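Local coordinates for E2A dna-binding protein (Human adenovirus 5, PDB 2WB0) that binds single-stranded DNA and unwinds the template without ATP during elongation of viral strand-displacement replication, using its capacity to form multimers, at residues W8-E13 / Q80-V85; M19-V24 / S315-E320; G215-P220 / A271-Q276. All blocks are in the same frame, centred on the assembly; numbering follows the deposited sequence.

Contact 1: W8-E13 / Q80-V85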
loop_
_atom_site.group_PDB
_atom_site.type_symbol
_atom_site.label_atom_id
_atom_site.label_comp_id
_atom_site.label_asym_id
_atom_site.label_seq_id
_atom_site.Cartn_x
_atom_site.Cartn_y
_atom_site.Cartn_z
ATOM N N TRP A 8 -3.456 13.865 -25.363
ATOM C CA TRP A 8 -2.009 13.750 -25.224
ATOM C C TRP A 8 -1.254 15.082 -25.271
ATOM O O TRP A 8 -0.420 15.376 -24.378
ATOM C CB TRP A 8 -1.429 12.733 -26.232
ATOM C CG TRP A 8 0.028 12.417 -26.010
ATOM C CD1 TRP A 8 0.525 11.374 -25.245
ATOM C CD2 TRP A 8 1.158 13.093 -26.551
ATOM N NE1 TRP A 8 1.888 11.369 -25.300
ATOM C CE2 TRP A 8 2.309 12.406 -26.089
ATOM C CE3 TRP A 8 1.325 14.215 -27.394
ATOM C CZ2 TRP A 8 3.591 12.782 -26.437
ATOM C CZ3 TRP A 8 2.630 14.606 -27.734
ATOM C CH2 TRP A 8 3.741 13.918 -27.240
ATOM N N GLU A 9 -1.539 15.942 -26.257
ATOM C CA GLU A 9 -0.834 17.200 -26.272
ATOM C C GLU A 9 -1.197 18.081 -25.024
ATOM O O GLU A 9 -0.368 18.765 -24.511
ATOM C CB GLU A 9 -1.128 17.983 -27.576
ATOM C CG GLU A 9 -0.330 17.516 -28.803
ATOM C CD GLU A 9 -0.736 18.327 -30.078
ATOM O OE1 GLU A 9 -1.881 18.109 -30.560
ATOM O OE2 GLU A 9 0.074 19.179 -30.522
ATOM N N LYS A 10 -2.439 18.022 -24.579
ATOM C CA LYS A 10 -2.883 18.847 -23.443
ATOM C C LYS A 10 -2.140 18.367 -22.164
ATOM O O LYS A 10 -1.528 19.173 -21.440
ATOM C CB LYS A 10 -4.376 18.728 -23.297
ATOM C CG LYS A 10 -4.904 19.304 -21.994
ATOM C CD LYS A 10 -6.383 19.336 -21.954
ATOM C CE LYS A 10 -6.840 20.249 -20.824
ATOM N NZ LYS A 10 -8.214 19.827 -20.484
ATOM N N GLY A 11 -2.121 17.045 -21.948
ATOM C CA GLY A 11 -1.285 16.411 -20.895
ATOM C C GLY A 11 0.151 16.833 -20.949
ATOM O O GLY A 11 0.766 17.211 -19.911
ATOM N N MET A 12 0.743 16.753 -22.140
ATOM C CA MET A 12 2.161 17.034 -22.282
ATOM C C MET A 12 2.468 18.473 -21.860
ATOM O O MET A 12 3.490 18.750 -21.267
ATOM C CB MET A 12 2.636 16.775 -23.719
ATOM C CG MET A 12 2.783 15.257 -24.027
ATOM S SD MET A 12 4.302 14.669 -23.228
ATOM C CE MET A 12 5.629 15.367 -24.175
ATOM N N GLU A 13 1.593 19.394 -22.234
ATOM C CA GLU A 13 1.801 20.797 -21.906
ATOM C C GLU A 13 1.838 21.044 -20.382
ATOM O O GLU A 13 2.779 21.704 -19.856
ATOM C CB GLU A 13 0.669 21.613 -22.543
ATOM C CG GLU A 13 0.847 23.135 -22.405
ATOM C CD GLU A 13 -0.414 23.902 -22.913
ATOM O OE1 GLU A 13 -1.560 23.393 -22.756
ATOM O OE2 GLU A 13 -0.258 24.998 -23.486
ATOM N N GLN A 80 -3.256 12.774 -16.001
ATOM C CA GLN A 80 -4.088 11.998 -16.915
ATOM C C GLN A 80 -5.561 12.434 -16.851
ATOM O O GLN A 80 -6.198 12.666 -17.903
ATOM C CB GLN A 80 -3.946 10.498 -16.592
ATOM C CG GLN A 80 -2.598 9.964 -17.030
ATOM C CD GLN A 80 -2.481 8.426 -16.791
ATOM O OE1 GLN A 80 -3.428 7.785 -16.343
ATOM N NE2 GLN A 80 -1.311 7.866 -17.091
ATOM N N SER A 81 -6.117 12.532 -15.634
ATOM C CA SER A 81 -7.462 13.048 -15.456
ATOM C C SER A 81 -7.632 14.465 -16.055
ATOM O O SER A 81 -8.576 14.673 -16.788
ATOM C CB SER A 81 -7.941 12.971 -13.989
ATOM O OG SER A 81 -7.812 11.617 -13.454
ATOM N N PHE A 82 -6.709 15.392 -15.778
ATOM C CA PHE A 82 -6.780 16.768 -16.292
ATOM C C PHE A 82 -6.913 16.739 -17.827
ATOM O O PHE A 82 -7.840 17.363 -18.431
ATOM C CB PHE A 82 -5.535 17.539 -15.906
ATOM C CG PHE A 82 -5.386 18.889 -16.580
ATOM C CD1 PHE A 82 -6.190 19.978 -16.193
ATOM C CD2 PHE A 82 -4.359 19.118 -17.469
ATOM C CE1 PHE A 82 -6.025 21.231 -16.776
ATOM C CE2 PHE A 82 -4.173 20.398 -18.072
ATOM C CZ PHE A 82 -5.006 21.449 -17.716
ATOM N N ALA A 83 -5.950 16.039 -18.429
ATOM C CA ALA A 83 -5.815 15.923 -19.905
ATOM C C ALA A 83 -6.860 15.026 -20.587
ATOM O O ALA A 83 -7.003 15.058 -21.815
ATOM C CB ALA A 83 -4.456 15.416 -20.213
ATOM N N GLU A 84 -7.543 14.217 -19.802
ATOM C CA GLU A 84 -8.398 13.152 -20.288
ATOM C C GLU A 84 -7.652 12.115 -21.136
ATOM O O GLU A 84 -8.164 11.647 -22.192
ATOM C CB GLU A 84 -9.586 13.739 -21.047
ATOM C CG GLU A 84 -10.327 14.823 -20.233
ATOM C CD GLU A 84 -11.665 15.126 -20.871
ATOM O OE1 GLU A 84 -11.742 16.120 -21.615
ATOM O OE2 GLU A 84 -12.595 14.326 -20.689
ATOM N N VAL A 85 -6.444 11.769 -20.696
ATOM C CA VAL A 85 -5.759 10.646 -21.271
ATOM C C VAL A 85 -5.864 9.448 -20.355
ATOM O O VAL A 85 -5.727 9.613 -19.169
ATOM C CB VAL A 85 -4.312 10.937 -21.775
ATOM C CG1 VAL A 85 -3.946 12.387 -21.815
ATOM C CG2 VAL A 85 -3.196 9.966 -21.181
HETATM O O HOH W 1 -9.368 19.362 -17.494
#
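With CG anti to the backbone N in both residues (chi1 168° in Lys10, 170° in Phe82), the lysine chain and the phenyl ring meet at about a right angle between helix 7-21 and the end of helix 64-83. Lys10 runs on extended beyond CG and lays CE over one face of the ring, offset toward the rim, in a CH-pi contact 4.0 Å from the Phe82 ring centroid. Its ammonium stands higher over the same face and nearer the ring axis, with NZ 4.5 Å from the Phe82 ring centroid, a cation-pi geometry. The same NZ donates to Phe82 O at 3.2 Å, from above the carbonyl plane, and water 1 bridges the two atoms. The ammonium thus has a pi face, a carbonyl near the helix end and a water as partners. Deeper down the backbones draw close: Ala83 CB presses to 3.3 Å from Gly11 N, where the glycine presents backbone alone, and Val85 CG1 lies against Trp8 N. Glu84, at positive phi, is the C-prime residue of a Schellman motif (Val85 N to Gln80 O), a helix C-terminus packed on a neighbouring helix in the all-alpha part of the protein.

Contact 2: M19-V24 / S315-E320; sequences MDKYHV and SENFTE
The last turn of helix 7-21 faces the irregular chain that follows helix 300-315 at a distance, the nearest CA atoms, those of Lys21 and Asn317, lying 9.5 Å apart, so that long side chains and a water span the interval. Two of the side chains come from the helix side. Lys21, its CG anti to the backbone N (chi1 174°), extends fully and meets Asn317 tip to tip, while Tyr22 reaches the same asparagine tip to tip with its hydroxyl. The Tyr22 ring and the Asn317 amide are turned 66° apart, and Lys21 CG sits over one face of the Tyr22 ring, offset toward the rim. Both Lys21 and Tyr22 end at Asn317, whose side chain also touches Leu18 of helix 7-21.

Water 2 makes the clearest polar link. It lies in the plane of the Tyr22 ring at its edge, 2.6 Å from Tyr22 OH, and donates to Glu316 OE1 at 2.7 Å. That carboxylate oxygen also accepts from Trp49 NE1 on helix 40-53, so two partners hold this one oxygen. Lys21 NZ is 6.1 Å from Glu316 OE1, a separation at which the opposite charges may attract weakly. Tyr22 is buried against Val45 and Glu52 of helix 40-53.

Far apart in sequence, the two segments join the N-terminal all-alpha part to the chain leaving helix 300-315. On the N-terminal side the helix closes in a Schellman motif, with His23 as C-prime residue, Val24 N bonded to Met19 O and His23 N to Asp20 O.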
loop_
_atom_site.group_PDB
_atom_site.type_symbol
_atom_site.label_atom_id
_atom_site.label_comp_id
_atom_site.label_asym_id
_atom_site.label_seq_id
_atom_site.Cartn_x
_atom_site.Cartn_y
_atom_site.Cartn_z
ATOM N N MET A 19 7.295 20.502 -14.910
ATOM C CA MET A 19 8.677 20.081 -14.896
ATOM C C MET A 19 9.579 21.294 -15.085
ATOM O O MET A 19 10.731 21.309 -14.600
ATOM C CB MET A 19 8.950 19.081 -16.044
ATOM C CG MET A 19 8.188 17.732 -15.907
ATOM S SD MET A 19 8.733 16.463 -17.064
ATOM C CE MET A 19 7.980 16.982 -18.603
ATOM N N ASP A 20 9.079 22.295 -15.825
ATOM C CA ASP A 20 9.902 23.505 -16.015
ATOM C C ASP A 20 9.965 24.240 -14.654
ATOM O O ASP A 20 11.044 24.497 -14.149
ATOM C CB ASP A 20 9.265 24.408 -17.077
ATOM C CG ASP A 20 9.457 23.877 -18.503
ATOM O OD1 ASP A 20 10.460 23.147 -18.769
ATOM O OD2 ASP A 20 8.586 24.216 -19.331
ATOM N N LYS A 21 8.795 24.522 -14.074
ATOM C CA LYS A 21 8.671 25.278 -12.818
ATOM C C LYS A 21 9.490 24.652 -11.691
ATOM O O LYS A 21 10.123 25.350 -10.885
ATOM C CB LYS A 21 7.207 25.381 -12.421
ATOM C CG LYS A 21 6.972 26.040 -11.032
ATOM C CD LYS A 21 5.500 26.322 -10.828
ATOM C CE LYS A 21 5.212 26.937 -9.442
ATOM N NZ LYS A 21 3.771 26.932 -9.332
ATOM N N TYR A 22 9.514 23.325 -11.637
ATOM C CA TYR A 22 10.252 22.627 -10.589
ATOM C C TYR A 22 11.645 22.152 -10.979
ATOM O O TYR A 22 12.262 21.352 -10.261
ATOM C CB TYR A 22 9.375 21.565 -9.919
ATOM C CG TYR A 22 8.162 22.210 -9.262
ATOM C CD1 TYR A 22 8.258 22.797 -7.979
ATOM C CD2 TYR A 22 6.945 22.255 -9.920
ATOM C CE1 TYR A 22 7.144 23.402 -7.398
ATOM C CE2 TYR A 22 5.844 22.828 -9.369
ATOM C CZ TYR A 22 5.941 23.405 -8.110
ATOM O OH TYR A 22 4.797 23.948 -7.607
ATOM N N HIS A 23 12.156 22.683 -12.104
ATOM C CA HIS A 23 13.554 22.486 -12.513
ATOM C C HIS A 23 13.930 21.021 -12.566
ATOM O O HIS A 23 14.971 20.620 -12.032
ATOM C CB HIS A 23 14.498 23.272 -11.575
ATOM C CG HIS A 23 14.028 24.671 -11.335
ATOM N ND1 HIS A 23 14.083 25.648 -12.316
ATOM C CD2 HIS A 23 13.418 25.242 -10.261
ATOM C CE1 HIS A 23 13.559 26.769 -11.843
ATOM N NE2 HIS A 23 13.139 26.547 -10.604
ATOM N N VAL A 24 13.065 20.197 -13.173
ATOM C CA VAL A 24 13.448 18.793 -13.269
ATOM C C VAL A 24 14.567 18.614 -14.295
ATOM O O VAL A 24 14.612 19.338 -15.305
ATOM C CB VAL A 24 12.243 17.754 -13.310
ATOM C CG1 VAL A 24 10.899 18.397 -13.104
ATOM C CG2 VAL A 24 12.300 16.756 -14.495
ATOM N N SER A 315 -2.948 22.112 -6.445
ATOM C CA SER A 315 -3.690 23.360 -6.156
ATOM C C SER A 315 -2.798 24.581 -6.300
ATOM O O SER A 315 -3.301 25.693 -6.542
ATOM C CB SER A 315 -4.290 23.348 -4.733
ATOM O OG SER A 315 -3.271 23.634 -3.753
ATOM N N GLU A 316 -1.485 24.405 -6.135
ATOM C CA GLU A 316 -0.558 25.492 -6.319
ATOM C C GLU A 316 -0.243 25.681 -7.803
ATOM O O GLU A 316 0.463 26.617 -8.157
ATOM C CB GLU A 316 0.750 25.297 -5.526
ATOM C CG GLU A 316 0.522 25.242 -3.993
ATOM C CD GLU A 316 1.746 24.878 -3.180
ATOM O OE1 GLU A 316 2.869 24.778 -3.716
ATOM O OE2 GLU A 316 1.570 24.708 -1.951
ATOM N N ASN A 317 -0.797 24.828 -8.661
ATOM C CA ASN A 317 -0.459 24.919 -10.098
ATOM C C ASN A 317 -1.614 24.993 -11.046
ATOM O O ASN A 317 -1.436 25.426 -12.180
ATOM C CB ASN A 317 0.451 23.772 -10.484
ATOM C CG ASN A 317 1.776 23.890 -9.860
ATOM O OD1 ASN A 317 2.048 23.328 -8.796
ATOM N ND2 ASN A 317 2.623 24.621 -10.483
ATOM N N PHE A 318 -2.779 24.567 -10.578
ATOM C CA PHE A 318 -3.996 24.498 -11.352
ATOM C C PHE A 318 -5.075 25.032 -10.481
ATOM O O PHE A 318 -4.957 24.997 -9.246
ATOM C CB PHE A 318 -4.308 23.058 -11.824
ATOM C CG PHE A 318 -3.236 22.492 -12.686
ATOM C CD1 PHE A 318 -2.131 21.847 -12.114
ATOM C CD2 PHE A 318 -3.263 22.670 -14.073
ATOM C CE1 PHE A 318 -1.056 21.369 -12.894
ATOM C CE2 PHE A 318 -2.203 22.195 -14.852
ATOM C CZ PHE A 318 -1.101 21.519 -14.260
ATOM N N THR A 319 -6.149 25.545 -11.081
ATOM C CA THR A 319 -7.173 26.133 -10.213
ATOM C C THR A 319 -8.339 25.191 -9.848
ATOM O O THR A 319 -9.039 25.468 -8.881
ATOM C CB THR A 319 -7.640 27.543 -10.721
ATOM O OG1 THR A 319 -8.543 27.358 -11.800
ATOM C CG2 THR A 319 -6.400 28.404 -11.204
ATOM N N GLU A 320 -8.549 24.093 -10.587
ATOM C CA GLU A 320 -9.434 22.998 -10.133
ATOM C C GLU A 320 -8.638 21.694 -10.054
ATOM O O GLU A 320 -7.633 21.529 -10.765
ATOM C CB GLU A 320 -10.600 22.713 -11.071
ATOM C CG GLU A 320 -11.861 23.370 -10.667
ATOM C CD GLU A 320 -12.086 24.549 -11.545
ATOM O OE1 GLU A 320 -12.043 25.696 -11.043
ATOM O OE2 GLU A 320 -12.254 24.322 -12.766
HETATM O O HOH W 2 4.834 25.362 -5.461
#

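Contact 3: G215-P220 / A271-Q276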
loop_
_atom_site.group_PDB
_atom_site.type_symbol
_atom_site.label_atom_id
_atom_site.label_comp_id
_atom_site.label_asym_id
_atom_site.label_seq_id
_atom_site.Cartn_x
_atom_site.Cartn_y
_atom_site.Cartn_z
ATOM N N GLY A 215 -14.395 4.155 6.200
ATOM C CA GLY A 215 -14.202 2.703 6.291
ATOM C C GLY A 215 -13.322 2.118 5.177
ATOM O O GLY A 215 -13.137 0.934 5.129
ATOM N N HIS A 216 -12.868 2.916 4.230
ATOM C CA HIS A 216 -11.991 2.415 3.146
ATOM C C HIS A 216 -10.510 2.551 3.476
ATOM O O HIS A 216 -10.084 3.576 3.996
ATOM C CB HIS A 216 -12.288 3.193 1.865
ATOM C CG HIS A 216 -13.573 2.779 1.199
ATOM N ND1 HIS A 216 -14.800 3.301 1.556
ATOM C CD2 HIS A 216 -13.809 1.906 0.190
ATOM C CE1 HIS A 216 -15.748 2.726 0.829
ATOM N NE2 HIS A 216 -15.172 1.864 0.003
ATOM N N LEU A 217 -9.692 1.558 3.090
ATOM C CA LEU A 217 -8.261 1.734 3.251
ATOM C C LEU A 217 -7.681 1.981 1.840
ATOM O O LEU A 217 -7.852 1.159 0.933
ATOM C CB LEU A 217 -7.622 0.457 3.873
ATOM C CG LEU A 217 -6.077 0.361 3.848
ATOM C CD1 LEU A 217 -5.388 1.543 4.670
ATOM C CD2 LEU A 217 -5.555 -1.062 4.331
ATOM N N LEU A 218 -6.944 3.071 1.690
ATOM C CA LEU A 218 -6.206 3.285 0.478
ATOM C C LEU A 218 -4.968 2.428 0.596
ATOM O O LEU A 218 -4.160 2.614 1.529
ATOM C CB LEU A 218 -5.731 4.721 0.473
ATOM C CG LEU A 218 -5.128 5.427 -0.719
ATOM C CD1 LEU A 218 -4.093 6.459 -0.463
ATOM C CD2 LEU A 218 -5.171 4.860 -2.157
ATOM N N MET A 219 -4.817 1.523 -0.346
ATOM C CA MET A 219 -3.714 0.530 -0.327
ATOM C C MET A 219 -3.109 0.377 -1.689
ATOM O O MET A 219 -3.809 0.481 -2.716
ATOM C CB MET A 219 -4.242 -0.821 0.186
ATOM C CG MET A 219 -5.330 -1.522 -0.747
ATOM S SD MET A 219 -5.923 -3.063 0.002
ATOM C CE MET A 219 -6.089 -3.984 -1.493
ATOM N N PRO A 220 -1.814 0.037 -1.750
ATOM C CA PRO A 220 -1.250 -0.240 -3.062
ATOM C C PRO A 220 -1.562 -1.661 -3.542
ATOM O O PRO A 220 -1.567 -2.595 -2.717
ATOM C CB PRO A 220 0.270 -0.070 -2.835
ATOM C CG PRO A 220 0.434 -0.549 -1.355
ATOM C CD PRO A 220 -0.843 -0.101 -0.638
ATOM N N ALA A 271 -0.263 1.498 16.506
ATOM C CA ALA A 271 0.305 0.531 15.528
ATOM C C ALA A 271 -0.099 1.050 14.151
ATOM O O ALA A 271 -1.184 1.636 14.004
ATOM C CB ALA A 271 -0.244 -0.931 15.717
ATOM N N LEU A 272 0.809 0.931 13.181
ATOM C CA LEU A 272 0.538 1.351 11.816
ATOM C C LEU A 272 0.440 0.138 10.887
ATOM O O LEU A 272 1.183 -0.819 11.029
ATOM C CB LEU A 272 1.704 2.205 11.298
ATOM C CG LEU A 272 1.610 3.716 11.528
ATOM C CD1 LEU A 272 0.578 4.290 12.512
ATOM C CD2 LEU A 272 2.789 4.568 11.172
ATOM N N ILE A 273 -0.443 0.239 9.895
ATOM C CA ILE A 273 -0.440 -0.728 8.784
ATOM C C ILE A 273 0.756 -0.292 7.916
ATOM O O ILE A 273 0.884 0.882 7.552
ATOM C CB ILE A 273 -1.736 -0.557 7.921
ATOM C CG1 ILE A 273 -2.958 -1.023 8.720
ATOM C CG2 ILE A 273 -1.536 -1.224 6.465
ATOM C CD1 ILE A 273 -4.348 -0.780 8.033
ATOM N N VAL A 274 1.600 -1.241 7.541
ATOM C CA VAL A 274 2.693 -0.935 6.692
ATOM C C VAL A 274 2.672 -1.849 5.446
ATOM O O VAL A 274 2.580 -3.069 5.588
ATOM C CB VAL A 274 4.035 -1.159 7.433
ATOM C CG1 VAL A 274 5.198 -0.910 6.500
ATOM C CG2 VAL A 274 4.146 -0.261 8.698
ATOM N N PHE A 275 2.792 -1.260 4.245
ATOM C CA PHE A 275 2.781 -1.952 2.999
ATOM C C PHE A 275 4.229 -2.152 2.530
ATOM O O PHE A 275 4.978 -1.171 2.493
ATOM C CB PHE A 275 2.022 -1.131 1.915
ATOM C CG PHE A 275 0.576 -0.835 2.289
ATOM C CD1 PHE A 275 -0.375 -1.878 2.393
ATOM C CD2 PHE A 275 0.194 0.473 2.539
ATOM C CE1 PHE A 275 -1.695 -1.590 2.760
ATOM C CE2 PHE A 275 -1.131 0.771 2.916
ATOM C CZ PHE A 275 -2.068 -0.271 2.994
ATOM N N GLN A 276 4.570 -3.386 2.116
ATOM C CA GLN A 276 5.905 -3.692 1.608
ATOM C C GLN A 276 5.755 -4.388 0.299
ATOM O O GLN A 276 4.632 -4.463 -0.255
ATOM C CB GLN A 276 6.742 -4.557 2.621
ATOM C CG GLN A 276 7.074 -3.728 3.853
ATOM C CD GLN A 276 7.553 -4.517 5.043
ATOM O OE1 GLN A 276 8.782 -4.628 5.287
ATOM N NE2 GLN A 276 6.633 -5.087 5.782
#
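Leu217 and Phe275 meet tip to tip between two strands of different antiparallel sheets, a packing of sheet on sheet rather than a pairing within one. Strand 216-220 pairs with 95-99, whereas 271-276 is the middle strand of a three-stranded sheet with 242-246 and 297-299. The two strand axes run at 23° to each other and approach to 8.3 Å, a distance bridged by side chains.

Branch ends and one CB make the apolar contacts. Leu217 CD2 touches Ile273 CD1 at 3.9 Å and also comes to the edge of the Phe275 ring, in its plane, near CZ. Met219 adds its CB, 3.6 Å from Phe275 CZ; its CG, between the backbone N and the carbonyl carbon (chi1 65°), begins a chain that leads away from the ring toward Trp98 and Phe329. Leu217 and Ile273 also both rest on Leu242 of strand 242-246.

The aromatic contacts use both faces of the buried Phe275 ring. Ile273 CG2 lies over one, offset toward the rim, and Pro220 covers the other. Just beyond these residues the chain supplies zinc ligands: Cys223 comes three residues after Pro220, and Cys277 two after Phe275, so the packing lies close to that site, the Pro220 side chain about 10 Å from the zinc ion. On the proline side the CH-pi contact is close and nearly central, with Pro220 CD 3.3 Å from the Phe275 ring centroid and only 12° off the ring normal.

Overall arrangement
Burial and chemistry change together across these three contacts. The centre of contact 3, buried and essentially apolar, is about 6 Å from the chain's centre; it joins strands of two sheets near a zinc site. The centres of contacts 1 and 2, only partly buried, are about 26 Å from the chain's, on the same side, and there water and lysine take part. Both use helix 7-21, contact 1 near its start and contact 2 at its end, and touch through Phe82 CZ and Phe318 CE2, 4.1 Å apart. Contact 1 joins two helices within the all-alpha part; contact 2 ties that part to the C-terminal chain. Contact 3 touches neither.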